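Local coordinates for protein ribulose bisphosphate carboxylase (Pyrococcus horikoshii, PDB 2D69) that probably catalyses the addition of carbon dioxide and water to ribulose 1,5-bisphosphate, giving two molecules of 3-phosphoglycerate in an archaeal AMP degradation pathway, at residues M64-F73 and A84-L92; Y129-G139 and A302-I310. All coordinates share one frame; numbering follows the deposited sequence.

Contact 1: residues M64-F73 and A84-L92; sequences MAKRSMAKVF and AKIAYPLTL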
ATOM      1  N   MET A  64      21.207 -26.538  26.633  1.00 18.54           N
ATOM      2  CA  MET A  64      21.089 -25.291  27.362  1.00 18.22           C
ATOM      3  C   MET A  64      20.327 -25.367  28.678  1.00 18.08           C
ATOM      4  O   MET A  64      20.249 -24.374  29.396  1.00 17.08           O
ATOM      5  CB  MET A  64      20.466 -24.202  26.443  1.00 16.44           C
ATOM      6  CG  MET A  64      21.308 -23.892  25.223  1.00 18.21           C
ATOM      7  SD  MET A  64      22.910 -23.227  25.683  1.00 18.37           S
ATOM      8  CE  MET A  64      22.463 -21.616  26.311  1.00 18.03           C
ATOM      9  N   ALA A  65      19.787 -26.526  29.022  1.00 20.35           N
ATOM     10  CA  ALA A  65      19.019 -26.684  30.265  1.00 21.38           C
ATOM     11  C   ALA A  65      19.858 -26.370  31.519  1.00 22.10           C
ATOM     12  O   ALA A  65      19.428 -25.614  32.383  1.00 21.51           O
ATOM     13  CB  ALA A  65      18.427 -28.110  30.377  1.00 22.53           C
ATOM     14  N   LYS A  66      21.049 -26.938  31.593  1.00 23.14           N
ATOM     15  CA  LYS A  66      21.925 -26.734  32.756  1.00 24.74           C
ATOM     16  C   LYS A  66      22.361 -25.274  32.863  1.00 24.41           C
ATOM     17  O   LYS A  66      22.333 -24.720  33.960  1.00 24.56           O
ATOM     18  CB  LYS A  66      23.098 -27.735  32.818  1.00 25.94           C
ATOM     19  CG  LYS A  66      24.015 -27.792  31.543  1.00 30.28           C
ATOM     20  CD  LYS A  66      24.971 -29.033  31.527  1.00 35.04           C
ATOM     21  CE  LYS A  66      24.966 -29.750  30.131  1.00 38.04           C
ATOM     22  NZ  LYS A  66      23.664 -30.473  29.771  1.00 36.45           N
ATOM     23  N   ARG A  67      22.583 -24.602  31.729  1.00 23.32           N
ATOM     24  CA  ARG A  67      22.860 -23.165  31.738  1.00 23.63           C
ATOM     25  C   ARG A  67      21.634 -22.275  31.886  1.00 22.93           C
ATOM     26  O   ARG A  67      21.750 -21.076  31.740  1.00 23.43           O
ATOM     27  CB  ARG A  67      23.608 -22.727  30.470  1.00 22.86           C
ATOM     28  CG  ARG A  67      24.976 -23.338  30.318  1.00 25.97           C
ATOM     29  CD  ARG A  67      25.499 -23.263  28.894  1.00 25.24           C
ATOM     30  NE  ARG A  67      25.711 -21.875  28.511  1.00 26.28           N
ATOM     31  CZ  ARG A  67      26.064 -21.485  27.282  1.00 26.18           C
ATOM     32  NH1 ARG A  67      26.229 -22.366  26.323  1.00 26.42           N
ATOM     33  NH2 ARG A  67      26.262 -20.226  27.018  1.00 28.95           N
ATOM     34  N   SER A  68      20.454 -22.846  32.102  1.00 21.79           N
ATOM     35  CA  SER A  68      19.277 -22.032  32.247  1.00 22.19           C
ATOM     36  C   SER A  68      18.701 -22.097  33.685  1.00 22.24           C
ATOM     37  O   SER A  68      17.637 -21.590  33.904  1.00 24.03           O
ATOM     38  CB  SER A  68      18.202 -22.428  31.221  1.00 22.32           C
ATOM     39  OG  SER A  68      18.660 -22.369  29.849  1.00 19.80           O
ATOM     40  N   MET A  69      19.402 -22.703  34.641  1.00 21.04           N
ATOM     41  CA  MET A  69      18.884 -22.879  36.010  1.00 21.66           C
ATOM     42  C   MET A  69      18.994 -21.638  36.835  1.00 20.18           C
ATOM     43  O   MET A  69      20.062 -21.058  36.886  1.00 19.93           O
ATOM     44  CB  MET A  69      19.724 -23.877  36.771  1.00 21.64           C
ATOM     45  CG  MET A  69      19.511 -25.299  36.414  1.00 26.84           C
ATOM     46  SD  MET A  69      20.588 -26.289  37.515  1.00 34.01           S
ATOM     47  CE  MET A  69      19.582 -26.504  38.982  1.00 30.79           C
ATOM     48  N   ALA A  70      17.930 -21.282  37.552  1.00 20.08           N
ATOM     49  CA  ALA A  70      17.983 -20.190  38.507  1.00 19.82           C
ATOM     50  C   ALA A  70      18.601 -20.750  39.793  1.00 19.63           C
ATOM     51  O   ALA A  70      18.612 -21.963  40.010  1.00 19.54           O
ATOM     52  CB  ALA A  70      16.617 -19.618  38.758  1.00 20.55           C
ATOM     53  N   LYS A  71      19.211 -19.888  40.595  1.00 19.74           N
ATOM     54  CA  LYS A  71      19.859 -20.330  41.834  1.00 19.87           C
ATOM     55  C   LYS A  71      19.467 -19.451  43.006  1.00 18.39           C
ATOM     56  O   LYS A  71      19.627 -18.230  42.934  1.00 16.86           O
ATOM     57  CB  LYS A  71      21.376 -20.320  41.667  1.00 20.49           C
ATOM     58  CG  LYS A  71      21.944 -21.583  40.984  1.00 26.26           C
ATOM     59  CD  LYS A  71      22.238 -22.766  41.952  1.00 30.07           C
ATOM     60  CE  LYS A  71      22.483 -24.117  41.201  1.00 32.36           C
ATOM     61  NZ  LYS A  71      21.522 -24.283  40.002  1.00 35.35           N
ATOM     62  N   VAL A  72      18.991 -20.060  44.089  1.00 17.74           N
ATOM     63  CA  VAL A  72      18.730 -19.333  45.329  1.00 17.64           C
ATOM     64  C   VAL A  72      20.060 -19.119  46.016  1.00 17.75           C
ATOM     65  O   VAL A  72      20.707 -20.084  46.395  1.00 18.05           O
ATOM     66  CB  VAL A  72      17.808 -20.105  46.307  1.00 17.43           C
ATOM     67  CG1 VAL A  72      17.546 -19.250  47.557  1.00 18.24           C
ATOM     68  CG2 VAL A  72      16.506 -20.517  45.628  1.00 17.25           C
ATOM     69  N   PHE A  73      20.471 -17.859  46.174  1.00 18.02           N
ATOM     70  CA  PHE A  73      21.766 -17.540  46.753  1.00 18.14           C
ATOM     71  C   PHE A  73      21.717 -16.823  48.118  1.00 18.66           C
ATOM     72  O   PHE A  73      22.756 -16.700  48.811  1.00 19.45           O
ATOM     73  CB  PHE A  73      22.593 -16.762  45.741  1.00 17.23           C
ATOM     74  CG  PHE A  73      22.150 -15.344  45.523  1.00 18.33           C
ATOM     75  CD1 PHE A  73      22.659 -14.319  46.319  1.00 19.26           C
ATOM     76  CD2 PHE A  73      21.237 -15.025  44.503  1.00 16.61           C
ATOM     77  CE1 PHE A  73      22.266 -12.996  46.126  1.00 19.17           C
ATOM     78  CE2 PHE A  73      20.841 -13.697  44.280  1.00 17.43           C
ATOM     79  CZ  PHE A  73      21.358 -12.678  45.086  1.00 19.34           C
ATOM     80  N   ALA A  84      13.933 -14.738  49.995  1.00 15.00           N
ATOM     81  CA  ALA A  84      14.933 -15.323  49.104  1.00 14.38           C
ATOM     82  C   ALA A  84      15.304 -14.340  48.006  1.00 14.96           C
ATOM     83  O   ALA A  84      14.453 -13.613  47.526  1.00 14.46           O
ATOM     84  CB  ALA A  84      14.419 -16.587  48.487  1.00 15.02           C
ATOM     85  N   LYS A  85      16.582 -14.324  47.632  1.00 13.97           N
ATOM     86  CA  LYS A  85      17.017 -13.657  46.429  1.00 14.49           C
ATOM     87  C   LYS A  85      17.478 -14.751  45.515  1.00 14.28           C
ATOM     88  O   LYS A  85      18.171 -15.686  45.931  1.00 14.25           O
ATOM     89  CB  LYS A  85      18.155 -12.684  46.708  1.00 14.88           C
ATOM     90  CG  LYS A  85      17.899 -11.738  47.848  1.00 15.62           C
ATOM     91  CD  LYS A  85      19.013 -10.693  47.941  1.00 19.10           C
ATOM     92  CE  LYS A  85      18.918  -9.859  49.227  1.00 22.38           C
ATOM     93  NZ  LYS A  85      20.176  -9.099  49.518  1.00 24.59           N
ATOM     94  N   ILE A  86      17.085 -14.651  44.265  1.00 13.34           N
ATOM     95  CA  ILE A  86      17.317 -15.705  43.286  1.00 14.45           C
ATOM     96  C   ILE A  86      17.959 -15.087  42.055  1.00 13.97           C
ATOM     97  O   ILE A  86      17.595 -13.974  41.651  1.00 13.18           O
ATOM     98  CB  ILE A  86      16.002 -16.427  42.918  1.00 14.72           C
ATOM     99  CG1 ILE A  86      15.317 -16.997  44.190  1.00 15.25           C
ATOM    100  CG2 ILE A  86      16.305 -17.555  41.917  1.00 17.02           C
ATOM    101  CD1 ILE A  86      13.909 -17.667  43.929  1.00 13.97           C
ATOM    102  N   ALA A  87      18.942 -15.799  41.524  1.00 13.77           N
ATOM    103  CA  ALA A  87      19.711 -15.350  40.381  1.00 14.35           C
ATOM    104  C   ALA A  87      19.365 -16.143  39.131  1.00 14.18           C
ATOM    105  O   ALA A  87      19.297 -17.363  39.177  1.00 13.79           O
ATOM    106  CB  ALA A  87      21.194 -15.461  40.665  1.00 14.36           C
ATOM    107  N   TYR A  88      19.209 -15.411  38.025  1.00 15.18           N
ATOM    108  CA  TYR A  88      18.728 -15.895  36.729  1.00 15.89           C
ATOM    109  C   TYR A  88      19.691 -15.541  35.612  1.00 15.76           C
ATOM    110  O   TYR A  88      19.936 -14.364  35.364  1.00 16.11           O
ATOM    111  CB  TYR A  88      17.360 -15.252  36.382  1.00 15.41           C
ATOM    112  CG  TYR A  88      16.252 -15.641  37.362  1.00 15.62           C
ATOM    113  CD1 TYR A  88      15.372 -16.658  37.074  1.00 13.33           C
ATOM    114  CD2 TYR A  88      16.121 -14.985  38.590  1.00 15.19           C
ATOM    115  CE1 TYR A  88      14.376 -17.007  37.954  1.00 13.37           C
ATOM    116  CE2 TYR A  88      15.126 -15.287  39.458  1.00 14.24           C
ATOM    117  CZ  TYR A  88      14.257 -16.320  39.156  1.00 14.16           C
ATOM    118  OH  TYR A  88      13.302 -16.638  40.068  1.00 14.19           O
ATOM    119  N   PRO A  89      20.207 -16.548  34.916  1.00 15.52           N
ATOM    120  CA  PRO A  89      20.976 -16.315  33.702  1.00 15.19           C
ATOM    121  C   PRO A  89      20.097 -15.829  32.561  1.00 14.71           C
ATOM    122  O   PRO A  89      18.909 -16.204  32.448  1.00 13.71           O
ATOM    123  CB  PRO A  89      21.583 -17.692  33.408  1.00 15.49           C
ATOM    124  CG  PRO A  89      20.611 -18.614  33.929  1.00 17.18           C
ATOM    125  CD  PRO A  89      20.038 -17.987  35.188  1.00 16.20           C
ATOM    126  N   LEU A  90      20.669 -14.951  31.724  1.00 14.40           N
ATOM    127  CA  LEU A  90      19.912 -14.320  30.652  1.00 14.74           C
ATOM    128  C   LEU A  90      19.526 -15.266  29.526  1.00 13.54           C
ATOM    129  O   LEU A  90      18.725 -14.914  28.697  1.00 12.30           O
ATOM    130  CB  LEU A  90      20.702 -13.162  30.091  1.00 13.63           C
ATOM    131  CG  LEU A  90      21.017 -12.102  31.125  1.00 14.65           C
ATOM    132  CD1 LEU A  90      21.548 -10.917  30.393  1.00 17.05           C
ATOM    133  CD2 LEU A  90      19.786 -11.668  31.909  1.00 18.20           C
ATOM    134  N   THR A  91      20.059 -16.481  29.534  1.00 14.32           N
ATOM    135  CA  THR A  91      19.608 -17.514  28.635  1.00 13.84           C
ATOM    136  C   THR A  91      18.134 -17.926  28.843  1.00 14.62           C
ATOM    137  O   THR A  91      17.566 -18.677  28.027  1.00 14.70           O
ATOM    138  CB  THR A  91      20.521 -18.759  28.812  1.00 15.24           C
ATOM    139  OG1 THR A  91      20.658 -19.025  30.201  1.00 17.10           O
ATOM    140  CG2 THR A  91      21.985 -18.458  28.387  1.00 16.18           C
ATOM    141  N   LEU A  92      17.537 -17.550  29.976  1.00 14.33           N
ATOM    142  CA  LEU A  92      16.172 -17.915  30.277  1.00 13.77           C
ATOM    143  C   LEU A  92      15.212 -16.885  29.698  1.00 13.23           C
ATOM    144  O   LEU A  92      14.003 -17.107  29.721  1.00 11.86           O
ATOM    145  CB  LEU A  92      15.930 -17.952  31.787  1.00 15.20           C
ATOM    146  CG  LEU A  92      16.306 -19.165  32.573  1.00 15.87           C
ATOM    147  CD1 LEU A  92      16.439 -18.706  34.036  1.00 18.02           C
ATOM    148  CD2 LEU A  92      15.266 -20.310  32.390  1.00 17.06           C
TER
HETATM  149  O   HOH W   1      16.542 -20.916  28.625  1.00 35.63           O
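Phe73 sets its CG between its own backbone N and carbonyl carbon (chi1 73°), which swings the ring across to the 84-88 strand, where CZ lies 3.6 Å from Lys85 CB and CD2 packs on Ala87 CB. Thr91 adopts the same kind of first torsion (chi1 47°), and this carries OG1 to Arg67 O; the hydroxyl donates at 2.8 Å, tilted from the carbonyl plane, while CG2 meets Met64 CE. The guanidinium of Arg67 forms a salt bridge with Glu338 of a neighbouring subunit. Next to Phe73 the chains pair as antiparallel strands. Lys71 and Ala87 form a hydrogen-bonded pair, with Ala87 N to Lys71 O at 2.9 Å and nearly straight (172°), and Phe73 N adds a bond to Lys85 O. On the other face of the ribbon Val72 CG2 touches Ile86 CG1. Ala70 CB sits over a face of the Tyr88 ring, 3.9 Å from its centroid, a CH-pi contact. Beyond the pairing a water donates to Ser68 OG and also lies very close to Thr91 O, though that second bond is doubtfully short; the carbonyl Ser68 O, buried against Leu92 CG, has no polar partner. Tyr88 OH is hydrogen-bonded to Ser50 OG. The 71-78 and 81-88 hairpin belongs to the N-terminal domain sheet: strand 26-34 flanks 81-88, and helix 39-49 packs on Val72 and Ile86.

Contact 2: residues Y129-G139 and A302-I310; sequences YLRHFKGPQFG and ARMIGVDQI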
ATOM      1  N   TYR A 129      20.390  -6.967  30.037  1.00 14.77           N
ATOM      2  CA  TYR A 129      18.915  -7.031  29.959  1.00 14.61           C
ATOM      3  C   TYR A 129      18.314  -5.625  29.733  1.00 14.06           C
ATOM      4  O   TYR A 129      17.482  -5.396  28.846  1.00 13.42           O
ATOM      5  CB  TYR A 129      18.334  -7.674  31.239  1.00 14.78           C
ATOM      6  CG  TYR A 129      16.914  -8.101  31.025  1.00 16.15           C
ATOM      7  CD1 TYR A 129      16.608  -9.345  30.495  1.00 15.17           C
ATOM      8  CD2 TYR A 129      15.876  -7.218  31.266  1.00 17.53           C
ATOM      9  CE1 TYR A 129      15.291  -9.680  30.221  1.00 19.44           C
ATOM     10  CE2 TYR A 129      14.556  -7.551  31.024  1.00 17.71           C
ATOM     11  CZ  TYR A 129      14.252  -8.752  30.504  1.00 17.28           C
ATOM     12  OH  TYR A 129      12.920  -8.995  30.235  1.00 17.39           O
ATOM     13  N   LEU A 130      18.771  -4.693  30.535  1.00 12.67           N
ATOM     14  CA  LEU A 130      18.166  -3.374  30.646  1.00 12.85           C
ATOM     15  C   LEU A 130      18.397  -2.576  29.384  1.00 12.13           C
ATOM     16  O   LEU A 130      17.565  -1.711  29.015  1.00 11.99           O
ATOM     17  CB  LEU A 130      18.812  -2.638  31.839  1.00 13.17           C
ATOM     18  CG  LEU A 130      18.213  -1.277  32.222  1.00 14.60           C
ATOM     19  CD1 LEU A 130      16.751  -1.408  32.459  1.00 13.39           C
ATOM     20  CD2 LEU A 130      18.905  -0.692  33.484  1.00 19.95           C
ATOM     21  N   ARG A 131      19.506  -2.854  28.701  1.00 10.93           N
ATOM     22  CA  ARG A 131      19.871  -2.058  27.520  1.00 12.62           C
ATOM     23  C   ARG A 131      18.874  -2.258  26.345  1.00 13.52           C
ATOM     24  O   ARG A 131      18.839  -1.467  25.413  1.00 12.46           O
ATOM     25  CB  ARG A 131      21.307  -2.353  27.070  1.00 12.52           C
ATOM     26  CG  ARG A 131      21.495  -3.758  26.415  1.00 12.72           C
ATOM     27  CD  ARG A 131      22.921  -4.066  26.006  1.00 12.20           C
ATOM     28  NE  ARG A 131      23.309  -3.231  24.892  1.00 12.93           N
ATOM     29  CZ  ARG A 131      24.560  -2.903  24.578  1.00 15.08           C
ATOM     30  NH1 ARG A 131      25.575  -3.360  25.296  1.00 17.01           N
ATOM     31  NH2 ARG A 131      24.789  -2.128  23.520  1.00 10.63           N
ATOM     32  N   HIS A 132      18.057  -3.312  26.404  1.00 14.03           N
ATOM     33  CA  HIS A 132      17.016  -3.542  25.401  1.00 15.12           C
ATOM     34  C   HIS A 132      15.661  -2.917  25.773  1.00 15.30           C
ATOM     35  O   HIS A 132      14.629  -3.308  25.203  1.00 15.84           O
ATOM     36  CB  HIS A 132      16.895  -5.050  25.150  1.00 14.89           C
ATOM     37  CG  HIS A 132      18.219  -5.671  24.830  1.00 14.33           C
ATOM     38  ND1 HIS A 132      19.031  -5.203  23.812  1.00 15.43           N
ATOM     39  CD2 HIS A 132      18.892  -6.687  25.413  1.00 14.66           C
ATOM     40  CE1 HIS A 132      20.136  -5.923  23.775  1.00 14.48           C
ATOM     41  NE2 HIS A 132      20.082  -6.826  24.738  1.00 11.18           N
ATOM     42  N   PHE A 133      15.685  -1.993  26.749  1.00 13.84           N
ATOM     43  CA  PHE A 133      14.567  -1.140  27.089  1.00 12.72           C
ATOM     44  C   PHE A 133      15.010   0.324  26.928  1.00 12.90           C
ATOM     45  O   PHE A 133      16.138   0.684  27.242  1.00 12.46           O
ATOM     46  CB  PHE A 133      14.078  -1.399  28.460  1.00 12.29           C
ATOM     47  CG  PHE A 133      13.470  -2.791  28.609  1.00 11.64           C
ATOM     48  CD1 PHE A 133      14.264  -3.859  28.804  1.00 10.80           C
ATOM     49  CD2 PHE A 133      12.138  -2.995  28.380  1.00 13.36           C
ATOM     50  CE1 PHE A 133      13.722  -5.138  28.867  1.00 10.64           C
ATOM     51  CE2 PHE A 133      11.583  -4.271  28.457  1.00 12.59           C
ATOM     52  CZ  PHE A 133      12.384  -5.320  28.699  1.00 13.53           C
ATOM     53  N   LYS A 134      14.093   1.122  26.430  1.00 13.76           N
ATOM     54  CA  LYS A 134      14.323   2.557  26.178  1.00 14.92           C
ATOM     55  C   LYS A 134      14.052   3.415  27.385  1.00 13.79           C
ATOM     56  O   LYS A 134      14.610   4.509  27.511  1.00 13.58           O
ATOM     57  CB  LYS A 134      13.436   3.062  25.043  1.00 15.63           C
ATOM     58  CG  LYS A 134      13.897   2.563  23.672  1.00 19.17           C
ATOM     59  CD  LYS A 134      12.971   3.099  22.549  1.00 23.02           C
ATOM     60  CE  LYS A 134      11.719   2.265  22.392  1.00 25.20           C
ATOM     61  NZ  LYS A 134      12.108   0.947  21.799  1.00 27.88           N
ATOM     62  N   GLY A 135      13.180   2.942  28.256  1.00 13.80           N
ATOM     63  CA  GLY A 135      12.699   3.754  29.349  1.00 13.83           C
ATOM     64  C   GLY A 135      11.825   4.886  28.789  1.00 13.99           C
ATOM     65  O   GLY A 135      11.411   4.818  27.666  1.00 13.50           O
ATOM     66  N   PRO A 136      11.500   5.869  29.595  1.00 14.34           N
ATOM     67  CA  PRO A 136      10.620   6.967  29.191  1.00 14.54           C
ATOM     68  C   PRO A 136      11.175   7.828  28.079  1.00 14.63           C
ATOM     69  O   PRO A 136      12.362   8.097  28.088  1.00 15.79           O
ATOM     70  CB  PRO A 136      10.538   7.819  30.441  1.00 15.54           C
ATOM     71  CG  PRO A 136      10.900   6.911  31.538  1.00 14.06           C
ATOM     72  CD  PRO A 136      11.954   5.997  30.979  1.00 14.33           C
ATOM     73  N   GLN A 137      10.305   8.295  27.182  1.00 14.16           N
ATOM     74  CA  GLN A 137      10.730   9.049  26.064  1.00 13.91           C
ATOM     75  C   GLN A 137      11.021  10.459  26.591  1.00 14.85           C
ATOM     76  O   GLN A 137      11.988  11.098  26.190  1.00 15.19           O
ATOM     77  CB  GLN A 137       9.663   9.082  24.952  1.00 13.26           C
ATOM     78  CG  GLN A 137       9.980  10.108  23.872  1.00 13.56           C
ATOM     79  CD  GLN A 137       8.968  10.195  22.726  1.00 16.80           C
ATOM     80  OE1 GLN A 137       9.150  11.022  21.823  1.00 11.91           O
ATOM     81  NE2 GLN A 137       7.921   9.362  22.746  1.00 11.25           N
ATOM     82  N   PHE A 138      10.198  10.909  27.516  1.00 14.22           N
ATOM     83  CA  PHE A 138      10.345  12.283  28.034  1.00 13.91           C
ATOM     84  C   PHE A 138      10.916  12.310  29.458  1.00 13.62           C
ATOM     85  O   PHE A 138      11.914  12.962  29.737  1.00 13.02           O
ATOM     86  CB  PHE A 138       9.019  13.028  27.923  1.00 11.58           C
ATOM     87  CG  PHE A 138       8.556  13.217  26.525  1.00 11.67           C
ATOM     88  CD1 PHE A 138       9.011  14.309  25.757  1.00 13.01           C
ATOM     89  CD2 PHE A 138       7.682  12.292  25.927  1.00 12.16           C
ATOM     90  CE1 PHE A 138       8.598  14.494  24.449  1.00 14.21           C
ATOM     91  CE2 PHE A 138       7.240  12.469  24.599  1.00 13.32           C
ATOM     92  CZ  PHE A 138       7.727  13.575  23.845  1.00 14.30           C
ATOM     93  N   GLY A 139      10.311  11.549  30.335  1.00 14.74           N
ATOM     94  CA  GLY A 139      10.575  11.641  31.754  1.00 14.71           C
ATOM     95  C   GLY A 139      10.318  13.008  32.332  1.00 14.67           C
ATOM     96  O   GLY A 139       9.689  13.872  31.710  1.00 13.92           O
ATOM     97  N   ALA A 302       7.272  -0.574  34.749  1.00 14.47           N
ATOM     98  CA  ALA A 302       6.613   0.438  33.966  1.00 13.26           C
ATOM     99  C   ALA A 302       7.639   1.507  33.544  1.00 14.20           C
ATOM    100  O   ALA A 302       7.523   2.063  32.434  1.00 13.33           O
ATOM    101  CB  ALA A 302       5.431   1.073  34.770  1.00 13.16           C
ATOM    102  N   ARG A 303       8.602   1.827  34.429  1.00 12.51           N
ATOM    103  CA  ARG A 303       9.661   2.786  34.094  1.00 12.31           C
ATOM    104  C   ARG A 303      10.582   2.245  32.981  1.00 12.90           C
ATOM    105  O   ARG A 303      11.011   2.977  32.088  1.00 13.27           O
ATOM    106  CB  ARG A 303      10.467   3.118  35.343  1.00 12.89           C
ATOM    107  CG  ARG A 303      11.618   4.063  35.071  1.00 10.31           C
ATOM    108  CD  ARG A 303      12.258   4.670  36.292  1.00 12.85           C
ATOM    109  NE  ARG A 303      13.343   5.526  35.873  1.00 10.30           N
ATOM    110  CZ  ARG A 303      14.406   5.845  36.597  1.00 13.18           C
ATOM    111  NH1 ARG A 303      14.540   5.381  37.843  1.00 11.76           N
ATOM    112  NH2 ARG A 303      15.341   6.652  36.086  1.00 13.87           N
ATOM    113  N   MET A 304      10.879   0.943  33.036  1.00 12.91           N
ATOM    114  CA  MET A 304      11.818   0.345  32.120  1.00 14.33           C
ATOM    115  C   MET A 304      11.233   0.348  30.703  1.00 14.43           C
ATOM    116  O   MET A 304      11.891   0.849  29.754  1.00 13.69           O
ATOM    117  CB  MET A 304      12.167  -1.072  32.657  1.00 14.69           C
ATOM    118  CG  MET A 304      13.144  -1.926  31.855  1.00 19.56           C
ATOM    119  SD  MET A 304      13.478  -3.635  32.642  1.00 24.29           S
ATOM    120  CE  MET A 304      12.829  -3.339  34.059  1.00  9.92           C
ATOM    121  N   ILE A 305       9.988  -0.108  30.570  1.00 14.43           N
ATOM    122  CA  ILE A 305       9.271   0.021  29.322  1.00 14.62           C
ATOM    123  C   ILE A 305       9.231   1.484  28.953  1.00 14.40           C
ATOM    124  O   ILE A 305       9.646   1.913  27.863  1.00 14.63           O
ATOM    125  CB  ILE A 305       7.836  -0.591  29.423  1.00 15.16           C
ATOM    126  CG1 ILE A 305       7.942  -2.095  29.580  1.00 14.36           C
ATOM    127  CG2 ILE A 305       7.070  -0.288  28.128  1.00 17.06           C
ATOM    128  CD1 ILE A 305       6.705  -2.758  30.141  1.00 16.56           C
ATOM    129  N   GLY A 306       8.762   2.295  29.891  1.00 13.46           N
ATOM    130  CA  GLY A 306       8.823   3.720  29.676  1.00 13.25           C
ATOM    131  C   GLY A 306       7.585   4.554  29.840  1.00 13.02           C
ATOM    132  O   GLY A 306       7.295   5.347  28.956  1.00 14.87           O
ATOM    133  N   VAL A 307       6.882   4.439  30.971  1.00 13.60           N
ATOM    134  CA  VAL A 307       5.833   5.417  31.311  1.00 12.50           C
ATOM    135  C   VAL A 307       6.545   6.648  31.767  1.00 12.03           C
ATOM    136  O   VAL A 307       7.637   6.543  32.298  1.00 11.95           O
ATOM    137  CB  VAL A 307       4.825   4.865  32.400  1.00 12.95           C
ATOM    138  CG1 VAL A 307       4.209   3.584  31.934  1.00 13.78           C
ATOM    139  CG2 VAL A 307       5.457   4.766  33.711  1.00 14.97           C
ATOM    140  N   ASP A 308       5.997   7.829  31.505  1.00 12.66           N
ATOM    141  CA  ASP A 308       6.660   9.086  31.891  1.00 12.99           C
ATOM    142  C   ASP A 308       6.255   9.620  33.264  1.00 13.75           C
ATOM    143  O   ASP A 308       6.971  10.472  33.877  1.00 13.14           O
ATOM    144  CB  ASP A 308       6.365  10.132  30.848  1.00 13.43           C
ATOM    145  CG  ASP A 308       6.903   9.750  29.517  1.00 13.79           C
ATOM    146  OD1 ASP A 308       8.090  10.069  29.276  1.00 14.15           O
ATOM    147  OD2 ASP A 308       6.210   9.150  28.657  1.00 13.82           O
ATOM    148  N   GLN A 309       5.108   9.131  33.739  1.00 13.95           N
ATOM    149  CA  GLN A 309       4.563   9.481  35.066  1.00 14.03           C
ATOM    150  C   GLN A 309       3.622   8.377  35.526  1.00 14.23           C
ATOM    151  O   GLN A 309       3.001   7.698  34.708  1.00 15.29           O
ATOM    152  CB  GLN A 309       3.879  10.855  35.106  1.00 15.25           C
ATOM    153  CG  GLN A 309       2.850  11.087  34.103  1.00 16.99           C
ATOM    154  CD  GLN A 309       2.489  12.559  33.962  1.00 15.19           C
ATOM    155  OE1 GLN A 309       1.306  12.925  34.107  1.00 18.45           O
ATOM    156  NE2 GLN A 309       3.445  13.363  33.647  1.00 12.14           N
ATOM    157  N   ILE A 310       3.585   8.136  36.814  1.00 13.49           N
ATOM    158  CA  ILE A 310       2.752   7.041  37.342  1.00 14.59           C
ATOM    159  C   ILE A 310       2.332   7.351  38.780  1.00 16.07           C
ATOM    160  O   ILE A 310       3.112   7.924  39.563  1.00 16.33           O
ATOM    161  CB  ILE A 310       3.502   5.665  37.263  1.00 12.71           C
ATOM    162  CG1 ILE A 310       2.610   4.503  37.664  1.00 14.06           C
ATOM    163  CG2 ILE A 310       4.708   5.674  38.149  1.00 15.12           C
ATOM    164  CD1 ILE A 310       3.185   3.162  37.328  1.00 16.29           C
TER
HETATM  165  O   HOH W   2      11.242   0.502  26.089  1.00 24.04           O
HETATM  166  O   HOH W   3       7.570   7.316  27.077  1.00 24.42           O
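Pro136 and Gly306 bring the two backbones within 3.7 Å, CA to CA, where the 129-139 loop runs past the C-terminal end of helix 295-305. Gly135 N makes a weak bond to Met304 O, bent to 124°, and Gly306 CA approaches Gly135 C to 3.3 Å. Water links Lys134 N to Ile305 O. With CG anti to the backbone N (chi1 180°), Met304 lays CG and SD over one face of Phe133, SD 4.1 Å from the ring centroid, a Met-aromatic contact; Leu130 CD1 lies 3.7 Å from Met304 CG. Gly306, with positive phi, is the C-prime residue of a Schellman motif ending this helix, from which the chain turns into strand 309-311 of the catalytic alpha/beta barrel. Just before that strand, Asp308 OD1 accepts from two successive amides, Phe138 N and Gly139 N, each at 2.9 Å, the latter on its anti lone pair. Its other oxygen, OD2, takes Ile275 N and a water shared with Gln137 N and Gly306 O. An alanine here would probably leave the amides of Phe138 and Gly139, and that of Ile275, without their carboxylate acceptor. Pro136 CG rests 3.4 Å from Val307 O.

In the fold
Contact 1 joins neighbouring strands of one hairpin in the N-terminal domain and is partly buried, its centre about 28 Å from that of the chain; contact 2, its centre about 11 Å away, is buried and joins the 129-139 loop to a helix end of the catalytic barrel and the loop beyond, 163 residues on. The first combines short strand pairing with side-chain packing and a threonine-carbonyl bond, whereas the second relies on a carboxylate receiving loop amides, bridging waters and a methionine against an aromatic ring. Their centres lie about 25 Å apart, yet they touch where Leu90 CD1 meets Tyr129 N at 4.1 Å. Both also reach the same neighbouring subunit: Leu90 O of one chain accepts from Arg131 NH1 of the other.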